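Side-chain contacts in flavoprotein 390 (Photobacterium phosphoreum, PDB 1FVP), which binds two FMN per subunit of its homodimer, each carrying a covalently attached myristate, and may have the FMN-linked alkanal monooxygenase activity of the bacterial luciferase family: residues Gly17-Pro21 with Ser22-Asn26; Glu150-Val153 with Ala154-Pro158; Gln205-Asn208 with Lys209-Ser212; Asn162-Ile165 with Asp166-Ile169. All coordinates share one frame; numbering follows the deposited sequence.

Interaction 1. Residues Gly17-Pro21 with Ser22-Asn26; sequences GQQEP and SKTMN. With FMA (6-(3-tetradecanoic acid) flavine mononucleotide), chain E.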
loop_
_atom_site.group_PDB
_atom_site.type_symbol
_atom_site.label_atom_id
_atom_site.label_comp_id
_atom_site.label_asym_id
_atom_site.label_seq_id
_atom_site.Cartn_x
_atom_site.Cartn_y
_atom_site.Cartn_z
ATOM N N GLY A 17 -13.184 -6.576 -17.425
ATOM C CA GLY A 17 -14.334 -6.362 -18.335
ATOM C C GLY A 17 -13.902 -6.752 -19.749
ATOM O O GLY A 17 -13.425 -7.886 -19.938
ATOM N N GLN A 18 -14.046 -5.811 -20.672
ATOM C CA GLN A 18 -13.650 -6.126 -22.067
ATOM C C GLN A 18 -12.328 -5.473 -22.438
ATOM O O GLN A 18 -11.503 -6.104 -23.115
ATOM C CB GLN A 18 -14.779 -5.817 -23.041
ATOM C CG GLN A 18 -16.084 -6.517 -22.718
ATOM C CD GLN A 18 -16.093 -8.016 -22.850
ATOM O OE1 GLN A 18 -16.830 -8.711 -22.136
ATOM N NE2 GLN A 18 -15.285 -8.541 -23.768
ATOM N N GLN A 19 -12.158 -4.252 -22.003
ATOM C CA GLN A 19 -10.985 -3.402 -22.213
ATOM C C GLN A 19 -9.727 -4.199 -22.539
ATOM O O GLN A 19 -9.364 -5.125 -21.794
ATOM C CB GLN A 19 -10.741 -2.490 -20.982
ATOM C CG GLN A 19 -11.401 -3.044 -19.746
ATOM C CD GLN A 19 -11.586 -2.217 -18.518
ATOM O OE1 GLN A 19 -11.116 -1.094 -18.327
ATOM N NE2 GLN A 19 -12.345 -2.810 -17.576
ATOM N N GLU A 20 -9.089 -3.822 -23.636
ATOM C CA GLU A 20 -7.852 -4.444 -24.124
ATOM C C GLU A 20 -6.732 -4.076 -23.152
ATOM O O GLU A 20 -6.645 -2.896 -22.785
ATOM C CB GLU A 20 -7.447 -3.959 -25.509
ATOM C CG GLU A 20 -8.452 -4.047 -26.654
ATOM C CD GLU A 20 -9.268 -5.308 -26.746
ATOM O OE1 GLU A 20 -8.811 -6.440 -26.812
ATOM O OE2 GLU A 20 -10.507 -5.084 -26.741
ATOM N N PRO A 21 -5.951 -5.062 -22.768
ATOM C CA PRO A 21 -4.834 -4.968 -21.830
ATOM C C PRO A 21 -4.107 -3.662 -21.650
ATOM O O PRO A 21 -3.632 -3.360 -20.537
ATOM C CB PRO A 21 -3.884 -6.067 -22.321
ATOM C CG PRO A 21 -4.824 -7.142 -22.807
ATOM C CD PRO A 21 -6.115 -6.464 -23.223
ATOM N N SER A 22 -3.984 -2.879 -22.693
ATOM C CA SER A 22 -3.326 -1.564 -22.658
ATOM C C SER A 22 -4.319 -0.511 -22.142
ATOM O O SER A 22 -3.957 0.371 -21.359
ATOM C CB SER A 22 -2.825 -1.158 -24.042
ATOM O OG SER A 22 -2.670 -2.244 -24.945
ATOM N N LYS A 23 -5.557 -0.612 -22.605
ATOM C CA LYS A 23 -6.669 0.261 -22.313
ATOM C C LYS A 23 -7.063 0.289 -20.844
ATOM O O LYS A 23 -7.272 1.392 -20.301
ATOM C CB LYS A 23 -7.977 -0.000 -23.080
ATOM C CG LYS A 23 -8.880 1.240 -22.976
ATOM C CD LYS A 23 -10.349 0.970 -23.150
ATOM C CE LYS A 23 -10.835 1.114 -24.579
ATOM N NZ LYS A 23 -12.082 0.320 -24.814
ATOM N N THR A 24 -7.191 -0.891 -20.265
ATOM C CA THR A 24 -7.566 -0.994 -18.840
ATOM C C THR A 24 -6.677 -0.053 -18.028
ATOM O O THR A 24 -7.119 0.620 -17.086
ATOM C CB THR A 24 -7.473 -2.479 -18.336
ATOM O OG1 THR A 24 -8.700 -3.139 -18.764
ATOM C CG2 THR A 24 -7.266 -2.678 -16.828
ATOM N N MET A 25 -5.414 -0.016 -18.433
ATOM C CA MET A 25 -4.451 0.798 -17.722
ATOM C C MET A 25 -4.472 2.272 -18.021
ATOM O O MET A 25 -4.203 3.064 -17.082
ATOM C CB MET A 25 -3.037 0.214 -17.850
ATOM C CG MET A 25 -2.456 0.356 -16.459
ATOM S SD MET A 25 -0.986 1.393 -16.554
ATOM C CE MET A 25 -0.483 1.322 -14.820
ATOM N N ASN A 26 -4.745 2.633 -19.267
ATOM C CA ASN A 26 -4.765 4.089 -19.592
ATOM C C ASN A 26 -5.902 4.742 -18.818
ATOM O O ASN A 26 -5.762 5.878 -18.355
ATOM C CB ASN A 26 -4.680 4.329 -21.078
ATOM C CG ASN A 26 -3.224 4.654 -21.430
ATOM O OD1 ASN A 26 -2.524 3.759 -21.923
ATOM N ND2 ASN A 26 -2.830 5.895 -21.138
HETATM N N1 FMA E . 2.316 -9.358 -18.217
HETATM C C2 FMA E . 1.598 -10.085 -19.077
HETATM O O2 FMA E . 1.626 -11.235 -19.311
HETATM N N3 FMA E . 0.602 -9.391 -19.875
HETATM C C4 FMA E . 0.403 -8.058 -19.756
HETATM O O4 FMA E . -0.455 -7.574 -20.472
HETATM C C4A FMA E . 1.192 -7.303 -18.828
HETATM N N5 FMA E . 1.102 -6.007 -18.621
HETATM C C5A FMA E . 1.809 -5.257 -17.761
HETATM C C6 FMA E . 1.644 -3.885 -17.628
HETATM C C7 FMA E . 2.419 -3.215 -16.707
HETATM C C7M FMA E . 2.317 -1.668 -16.462
HETATM C C8 FMA E . 3.403 -3.896 -15.907
HETATM C C8M FMA E . 4.261 -3.201 -14.904
HETATM C C9 FMA E . 3.543 -5.255 -16.072
HETATM C C9A FMA E . 2.804 -5.974 -16.965
HETATM N N10 FMA E . 2.896 -7.337 -17.188
HETATM C C10 FMA E . 2.190 -8.087 -18.040
HETATM C C1B FMA E . 3.927 -8.142 -16.390
HETATM C C2B FMA E . 5.411 -7.812 -16.853
HETATM O O2B FMA E . 5.389 -7.489 -18.216
HETATM C C3B FMA E . 6.191 -9.088 -16.593
HETATM O "O3'" FMA E . 5.548 -10.177 -17.116
HETATM C C4B FMA E . 6.503 -9.233 -15.102
HETATM O "O4'" FMA E . 5.984 -8.046 -14.387
HETATM C C5B FMA E . 8.045 -9.281 -14.975
HETATM O "O5'" FMA E . 8.303 -9.485 -13.472
HETATM P P FMA E . 9.309 -10.540 -12.869
HETATM O O1P FMA E . 10.058 -10.992 -14.176
HETATM O O2P FMA E . 10.199 -9.731 -12.061
HETATM O O3P FMA E . 8.584 -11.410 -12.101
HETATM C "C1'" FMA E . 1.129 -2.993 -21.013
HETATM O "O1'" FMA E . 0.893 -1.727 -20.954
HETATM O "O2'" FMA E . 1.371 -3.541 -22.113
HETATM C "C2'" FMA E . 0.546 -3.747 -19.877
HETATM C "C3'" FMA E . 0.660 -3.201 -18.469
HETATM C "C4'" FMA E . -0.612 -2.705 -17.891
HETATM C "C5'" FMA E . -0.728 -2.353 -16.427
HETATM C "C6'" FMA E . -2.024 -2.643 -15.758
HETATM C "C7'" FMA E . -2.667 -3.993 -16.032
HETATM C "C8'" FMA E . -4.052 -4.148 -15.551
HETATM C "C9'" FMA E . -4.389 -3.792 -14.096
HETATM C C11 FMA E . -4.880 -2.374 -13.972
HETATM C C12 FMA E . -3.965 -1.329 -13.436
HETATM C C13 FMA E . -3.824 -1.118 -11.973
HETATM C C14 FMA E . -4.372 0.145 -11.381
HETATM C C15 FMA E . -3.377 1.178 -10.952
#
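Thr24 divides its two branches between Gln19 and the flavin's fatty acid: its chi1 of -81° sets OG1 beside its own backbone N, on the Gln19 side, and CG2 anti to that N, on the lipid side. Gln19 runs extended beyond CG and passes Thr24 at about a right angle. OE1 of Gln19 lies 3.2 Å from OG1 of Thr24, but the angle is too poor for a hydrogen bond. The Gln19 CB also reaches CD of Lys23, at 4.1 Å, where the lysine's aliphatic chain brushes it; Lys23 as a whole is exposed. The backbone turns into helix 23-38 through Thr24 N, which donates to Glu20 O over 3.3 Å. Pro21, with no N-H to place, suits this bend. Helix 23-38 is the connection of a beta-alpha-beta crossover between parallel strands 6-11 and 42-48, and its first turn lines a pocket for the myristoylated FMN. There the methyl CG2 of Thr24 packs 3.7 Å from C11 of the lipid, while flexible, apolar Met25 lays its SD 3.8 Å from C5'. Phe65 of the second subunit packs on Met25, and Tyr148 of helix 138-155 touches Gln19.

Interaction 2. Residues Glu150-Val153 with Ala154-Pro158; sequences ENYV and ACTQP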
loop_
_atom_site.group_PDB
_atom_site.type_symbol
_atom_site.label_atom_id
_atom_site.label_comp_id
_atom_site.label_asym_id
_atom_site.label_seq_id
_atom_site.Cartn_x
_atom_site.Cartn_y
_atom_site.Cartn_z
ATOM N N GLU A 150 -17.530 -10.500 -13.665
ATOM C CA GLU A 150 -17.617 -11.743 -14.434
ATOM C C GLU A 150 -16.259 -12.173 -14.972
ATOM O O GLU A 150 -16.050 -13.384 -15.197
ATOM C CB GLU A 150 -18.622 -11.728 -15.580
ATOM C CG GLU A 150 -19.798 -12.686 -15.452
ATOM C CD GLU A 150 -20.992 -12.422 -16.316
ATOM O OE1 GLU A 150 -21.735 -11.467 -16.143
ATOM O OE2 GLU A 150 -21.117 -13.304 -17.197
ATOM N N ASN A 151 -15.381 -11.209 -15.174
ATOM C CA ASN A 151 -14.019 -11.506 -15.657
ATOM C C ASN A 151 -13.187 -11.917 -14.428
ATOM O O ASN A 151 -12.501 -12.946 -14.463
ATOM C CB ASN A 151 -13.408 -10.326 -16.403
ATOM C CG ASN A 151 -13.950 -10.259 -17.815
ATOM O OD1 ASN A 151 -14.549 -9.250 -18.176
ATOM N ND2 ASN A 151 -13.747 -11.353 -18.544
ATOM N N TYR A 152 -13.310 -11.064 -13.422
ATOM C CA TYR A 152 -12.633 -11.198 -12.136
ATOM C C TYR A 152 -12.834 -12.586 -11.541
ATOM O O TYR A 152 -11.871 -13.078 -10.911
ATOM C CB TYR A 152 -13.009 -10.051 -11.151
ATOM C CG TYR A 152 -12.972 -10.521 -9.714
ATOM C CD1 TYR A 152 -14.106 -11.111 -9.144
ATOM C CD2 TYR A 152 -11.802 -10.477 -8.963
ATOM C CE1 TYR A 152 -14.071 -11.632 -7.850
ATOM C CE2 TYR A 152 -11.755 -10.980 -7.663
ATOM C CZ TYR A 152 -12.887 -11.561 -7.107
ATOM O OH TYR A 152 -12.836 -12.065 -5.833
ATOM N N VAL A 153 -13.998 -13.197 -11.694
ATOM C CA VAL A 153 -14.251 -14.529 -11.140
ATOM C C VAL A 153 -13.812 -15.656 -12.075
ATOM O O VAL A 153 -14.104 -16.809 -11.695
ATOM C CB VAL A 153 -15.665 -14.792 -10.600
ATOM C CG1 VAL A 153 -15.940 -14.085 -9.284
ATOM C CG2 VAL A 153 -16.741 -14.494 -11.624
ATOM N N ALA A 154 -13.172 -15.348 -13.183
ATOM C CA ALA A 154 -12.674 -16.403 -14.092
ATOM C C ALA A 154 -11.514 -17.081 -13.326
ATOM O O ALA A 154 -11.331 -18.308 -13.329
ATOM C CB ALA A 154 -12.162 -15.831 -15.393
ATOM N N CYS A 155 -10.772 -16.200 -12.661
ATOM C CA CYS A 155 -9.612 -16.514 -11.824
ATOM C C CYS A 155 -10.016 -17.241 -10.534
ATOM O O CYS A 155 -9.756 -18.456 -10.383
ATOM C CB CYS A 155 -8.779 -15.285 -11.508
ATOM S SG CYS A 155 -9.262 -14.249 -10.098
ATOM N N THR A 156 -10.622 -16.519 -9.620
ATOM C CA THR A 156 -11.080 -17.030 -8.332
ATOM C C THR A 156 -12.055 -18.171 -8.641
ATOM O O THR A 156 -12.780 -18.010 -9.632
ATOM C CB THR A 156 -11.842 -15.927 -7.500
ATOM O OG1 THR A 156 -11.366 -14.631 -7.982
ATOM C CG2 THR A 156 -11.691 -16.104 -5.989
ATOM N N GLN A 157 -12.013 -19.189 -7.826
ATOM C CA GLN A 157 -12.910 -20.373 -7.988
ATOM C C GLN A 157 -14.228 -20.003 -7.307
ATOM O O GLN A 157 -14.310 -20.036 -6.061
ATOM C CB GLN A 157 -12.200 -21.587 -7.386
ATOM C CG GLN A 157 -10.706 -21.596 -7.695
ATOM C CD GLN A 157 -9.835 -22.351 -6.728
ATOM O OE1 GLN A 157 -10.200 -22.763 -5.623
ATOM N NE2 GLN A 157 -8.576 -22.559 -7.149
ATOM N N PRO A 158 -15.213 -19.629 -8.118
ATOM C CA PRO A 158 -16.521 -19.171 -7.661
ATOM C C PRO A 158 -17.719 -20.088 -7.719
ATOM O O PRO A 158 -18.230 -20.448 -8.795
ATOM C CB PRO A 158 -16.740 -17.972 -8.624
ATOM C CG PRO A 158 -16.212 -18.493 -9.938
ATOM C CD PRO A 158 -15.167 -19.550 -9.593
#
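Tyr152 has Thr156 lying over one face of its ring, with OG1 of Thr156 3.5 Å from CZ of Tyr152. Cys155 approaches the ring obliquely: its SG is 5.2 Å from the ring centroid of Tyr152 and 30° off the normal, a sulfur-aromatic contact. A chi1 of 85°, which puts the sulfur between its own backbone N and carbonyl carbon, turns SG toward the ring. OG1 of Thr156 may also give a weak bond to Tyr152 O, though the place of that oxygen is doubtful. On another side of the turn, Val153 and Pro158 cross obliquely, CB of Val153 meeting CG of Pro158 at 3.8 Å, a branched side chain against a rigid ring. The helix is fraying here: Ala154 N donates to Asn151 O, three residues back, over 2.8 Å, a tighter turn than that of a regular alpha-helix. The Tyr152 ring meets Trp96 edge-to-face, and its hydroxyl makes a weak hydrogen bond to Asp97, both in the loop after strand 92-94. The C-terminal end of helix 138-155 thus lies among loops, with Cys155 against Phe13 beyond strand 6-11 and Tyr51 beyond strand 42-48, and Val153 against Ile165 just ahead of helix 166-171.

Interaction 3. Residues Gln205-Asn208 with Lys209-Ser212; sequences QDQN and KKKS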
loop_
_atom_site.group_PDB
_atom_site.type_symbol
_atom_site.label_atom_id
_atom_site.label_comp_id
_atom_site.label_asym_id
_atom_site.label_seq_id
_atom_site.Cartn_x
_atom_site.Cartn_y
_atom_site.Cartn_z
ATOM N N GLN A 205 -16.574 2.681 -18.100
ATOM C CA GLN A 205 -15.884 2.820 -19.375
ATOM C C GLN A 205 -15.881 4.248 -19.901
ATOM O O GLN A 205 -14.817 4.704 -20.352
ATOM C CB GLN A 205 -16.424 1.879 -20.459
ATOM C CG GLN A 205 -16.051 0.412 -20.316
ATOM C CD GLN A 205 -16.713 -0.442 -21.380
ATOM O OE1 GLN A 205 -16.789 -0.079 -22.561
ATOM N NE2 GLN A 205 -17.220 -1.607 -20.974
ATOM N N ASP A 206 -16.995 4.913 -19.885
ATOM C CA ASP A 206 -17.058 6.288 -20.445
ATOM C C ASP A 206 -16.229 7.262 -19.628
ATOM O O ASP A 206 -16.802 8.040 -18.843
ATOM C CB ASP A 206 -18.524 6.657 -20.643
ATOM C CG ASP A 206 -18.716 8.065 -21.162
ATOM O OD1 ASP A 206 -17.753 8.840 -21.318
ATOM O OD2 ASP A 206 -19.905 8.374 -21.413
ATOM N N GLN A 207 -14.926 7.266 -19.831
ATOM C CA GLN A 207 -14.028 8.139 -19.075
ATOM C C GLN A 207 -14.712 9.427 -18.683
ATOM O O GLN A 207 -14.855 9.660 -17.460
ATOM C CB GLN A 207 -12.666 8.332 -19.700
ATOM C CG GLN A 207 -11.572 7.603 -18.937
ATOM C CD GLN A 207 -11.792 6.119 -18.842
ATOM O OE1 GLN A 207 -11.441 5.328 -19.715
ATOM N NE2 GLN A 207 -12.406 5.671 -17.753
ATOM N N ASN A 208 -15.188 10.235 -19.602
ATOM C CA ASN A 208 -15.852 11.503 -19.276
ATOM C C ASN A 208 -16.912 11.367 -18.195
ATOM O O ASN A 208 -17.046 12.355 -17.433
ATOM C CB ASN A 208 -16.360 12.269 -20.500
ATOM C CG ASN A 208 -15.243 13.248 -20.890
ATOM O OD1 ASN A 208 -15.047 14.266 -20.199
ATOM N ND2 ASN A 208 -14.551 12.847 -21.955
ATOM N N LYS A 209 -17.598 10.241 -18.171
ATOM C CA LYS A 209 -18.619 10.062 -17.118
ATOM C C LYS A 209 -17.803 10.156 -15.817
ATOM O O LYS A 209 -17.969 11.146 -15.109
ATOM C CB LYS A 209 -19.349 8.753 -17.045
ATOM C CG LYS A 209 -20.716 8.825 -16.386
ATOM C CD LYS A 209 -21.581 7.650 -16.828
ATOM C CE LYS A 209 -20.962 6.292 -16.614
ATOM N NZ LYS A 209 -21.811 5.182 -17.145
ATOM N N LYS A 210 -16.975 9.132 -15.686
ATOM C CA LYS A 210 -16.069 8.926 -14.544
ATOM C C LYS A 210 -15.390 10.204 -14.076
ATOM O O LYS A 210 -15.474 10.513 -12.859
ATOM C CB LYS A 210 -15.082 7.796 -14.764
ATOM C CG LYS A 210 -13.838 7.872 -13.886
ATOM C CD LYS A 210 -13.029 6.588 -13.949
ATOM C CE LYS A 210 -11.895 6.632 -14.956
ATOM N NZ LYS A 210 -11.482 5.235 -15.292
ATOM N N LYS A 211 -14.766 10.947 -14.973
ATOM C CA LYS A 211 -14.123 12.206 -14.544
ATOM C C LYS A 211 -15.195 13.117 -13.958
ATOM O O LYS A 211 -14.904 13.860 -13.016
ATOM C CB LYS A 211 -13.349 12.920 -15.637
ATOM C CG LYS A 211 -12.984 14.364 -15.328
ATOM C CD LYS A 211 -12.481 15.142 -16.524
ATOM C CE LYS A 211 -13.476 15.198 -17.656
ATOM N NZ LYS A 211 -14.672 16.053 -17.402
ATOM N N SER A 212 -16.406 13.055 -14.474
ATOM C CA SER A 212 -17.497 13.917 -13.992
ATOM C C SER A 212 -18.120 13.466 -12.698
ATOM O O SER A 212 -18.546 14.326 -11.896
ATOM C CB SER A 212 -18.523 14.167 -15.086
ATOM O OG SER A 212 -17.893 15.067 -16.007
#
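The carboxylate of Asp206 has Lys209 over one face: the backbone N of Lys209 stands over the plane, 3.4 Å from OD1 of Asp206, and CB of Lys209 lies 4.2 Å from CG of Asp206. With its chi1 at 178°, the carboxylate swings clear of its own N and lies beside its carbonyl carbon, facing the start of helix 207-227. The capping bond is weak, being long and approached from over the plane rather than within it. Two amides follow. Asn208 lies alongside Lys211, both pointing the same way, and the end of Lys211 comes to OD1 of Asn208 tilted out of the amide plane. Gln207 likewise runs beside Lys210, its CG 4.1 Å from CE of Lys210, with their polar ends close together. Their backbones run on in a regular helix: Lys211 N donates to Gln207 O over 2.8 Å. Asn208 O receives Ser212 N at 3.1 Å and, weakly, Ser212 OG as well. The Lys210 amine is hydrogen-bonded to Thr31 OG1 of helix 23-38, which gives this buried lysine a polar partner. Lys211 lies against Arg33, Ile34 and Asp38 of the same helix. Asp206 suits an N-cap because its short acid can reach forward to the N-H groups of the first turn, which have no helical carbonyl before them, and its negative charge probably interacts favourably with the positive end of the helix dipole. Lys209 NZ stays 5.7 Å from Asp206 OD2, so any attraction between them is probably modest; that amine also has a long, weak ion pair with Glu144.

Interaction 4. Residues Asn162-Ile165 with Asp166-Ile169; sequences NGSI and DSII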
loop_
_atom_site.group_PDB
_atom_site.type_symbol
_atom_site.label_atom_id
_atom_site.label_comp_id
_atom_site.label_asym_id
_atom_site.label_seq_id
_atom_site.Cartn_x
_atom_site.Cartn_y
_atom_site.Cartn_z
ATOM N N ASN A 162 -23.460 -19.828 -9.572
ATOM C CA ASN A 162 -24.444 -20.896 -9.475
ATOM C C ASN A 162 -25.743 -20.159 -9.035
ATOM O O ASN A 162 -26.868 -20.539 -9.377
ATOM C CB ASN A 162 -24.035 -22.034 -8.567
ATOM C CG ASN A 162 -23.060 -23.061 -9.094
ATOM O OD1 ASN A 162 -21.944 -22.759 -9.542
ATOM N ND2 ASN A 162 -23.450 -24.343 -9.024
ATOM N N GLY A 163 -25.496 -19.073 -8.295
ATOM C CA GLY A 163 -26.520 -18.201 -7.769
ATOM C C GLY A 163 -26.122 -16.874 -7.164
ATOM O O GLY A 163 -26.919 -16.359 -6.320
ATOM N N SER A 164 -24.986 -16.274 -7.531
ATOM C CA SER A 164 -24.615 -14.977 -6.947
ATOM C C SER A 164 -23.437 -14.208 -7.530
ATOM O O SER A 164 -22.250 -14.436 -7.270
ATOM C CB SER A 164 -24.395 -15.086 -5.430
ATOM O OG SER A 164 -23.716 -13.910 -4.993
ATOM N N ILE A 165 -23.810 -13.206 -8.289
ATOM C CA ILE A 165 -23.016 -12.204 -8.977
ATOM C C ILE A 165 -23.895 -10.930 -8.949
ATOM O O ILE A 165 -23.383 -9.827 -9.149
ATOM C CB ILE A 165 -22.479 -12.532 -10.395
ATOM C CG1 ILE A 165 -20.919 -12.575 -10.362
ATOM C CG2 ILE A 165 -22.919 -11.584 -11.541
ATOM C CD1 ILE A 165 -20.389 -13.961 -9.916
ATOM N N ASP A 166 -25.166 -11.189 -8.681
ATOM C CA ASP A 166 -26.147 -10.098 -8.608
ATOM C C ASP A 166 -26.037 -9.404 -7.253
ATOM O O ASP A 166 -26.020 -8.164 -7.177
ATOM C CB ASP A 166 -27.531 -10.593 -8.977
ATOM C CG ASP A 166 -27.796 -10.738 -10.463
ATOM O OD1 ASP A 166 -27.388 -9.914 -11.298
ATOM O OD2 ASP A 166 -28.470 -11.743 -10.806
ATOM N N SER A 167 -25.939 -10.186 -6.200
ATOM C CA SER A 167 -25.829 -9.688 -4.816
ATOM C C SER A 167 -24.575 -8.843 -4.607
ATOM O O SER A 167 -24.652 -7.768 -3.975
ATOM C CB SER A 167 -25.870 -10.852 -3.830
ATOM O OG SER A 167 -24.882 -11.795 -4.240
ATOM N N ILE A 168 -23.442 -9.343 -5.119
ATOM C CA ILE A 168 -22.195 -8.579 -4.973
ATOM C C ILE A 168 -22.541 -7.180 -5.501
ATOM O O ILE A 168 -22.379 -6.218 -4.746
ATOM C CB ILE A 168 -20.943 -9.137 -5.692
ATOM C CG1 ILE A 168 -20.628 -10.576 -5.234
ATOM C CG2 ILE A 168 -19.714 -8.198 -5.485
ATOM C CD1 ILE A 168 -19.590 -11.288 -6.138
ATOM N N ILE A 169 -23.031 -7.177 -6.738
ATOM C CA ILE A 169 -23.416 -5.918 -7.388
ATOM C C ILE A 169 -24.426 -5.163 -6.517
ATOM O O ILE A 169 -24.268 -3.955 -6.292
ATOM C CB ILE A 169 -23.948 -6.091 -8.838
ATOM C CG1 ILE A 169 -22.986 -6.898 -9.728
ATOM C CG2 ILE A 169 -24.260 -4.691 -9.467
ATOM C CD1 ILE A 169 -23.639 -7.385 -11.061
#
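Ser164 gives its hydroxyl to Ser167, OG to OG over 2.5 Å, so a loop residue is tied to the second residue of helix 166-171. Each hydroxyl is swung toward the other by its torsion: in Ser164 OG is anti to the backbone N (chi1 165°), whereas in Ser167 it stands between the backbone N and the carbonyl carbon (chi1 52°). Serine is apt at both ends, being short enough for the two oxygens to meet across a single turn. One residue on, the contact becomes apolar. CG2 of Ile165 meets CD1 of Ile169 at 4.3 Å, and the side chain of Ile169 also lies against its partner's carbonyl, with its CG1 and CD1 closest to Ile165 O. CD1 of Ile168 reaches Ser164 O at 4.3 Å. Ile165 occupies the N-cap position, where a side chain often accepts a backbone N-H; an isoleucine has no such acceptor and offers hydrophobic contact instead. In the next shell, Ile99 packs on both Ser164 and Ser167. Asp166, the first helical residue, holds Lys146 in a salt bridge through OD1, and an acid at this end of a helix probably suits the dipole too. The side chain of that same Lys146 lies against Ile165 and Ile169. Helix 166-171 is thereby laid on helix 138-155, with Ile169 also on Leu145, immediately before strand 174-175 runs parallel to strand 126-134.

Along the chain the order is interaction 1, interaction 2, interaction 4, interaction 3; three of the four lie where a helix begins, and interaction 2 where helix 138-155 ends. Interactions 1 and 2, with centres about 17 Å apart, touch directly where Gly17 packs on Asn151. Interactions 2 and 4, about 12 Å apart between centres, meet where CG2 of Val153 packs 4.1 Å from CD1 of Ile165. Interaction 3 stands about 25 Å from each of these and about 15 Å from interaction 1, Lys210 and Lys211 leaning on helix 23-38. All four lie at helix ends, 17 to 21 Å from the chain's centre, and interaction 1 alone supplies residues of a flavin pocket.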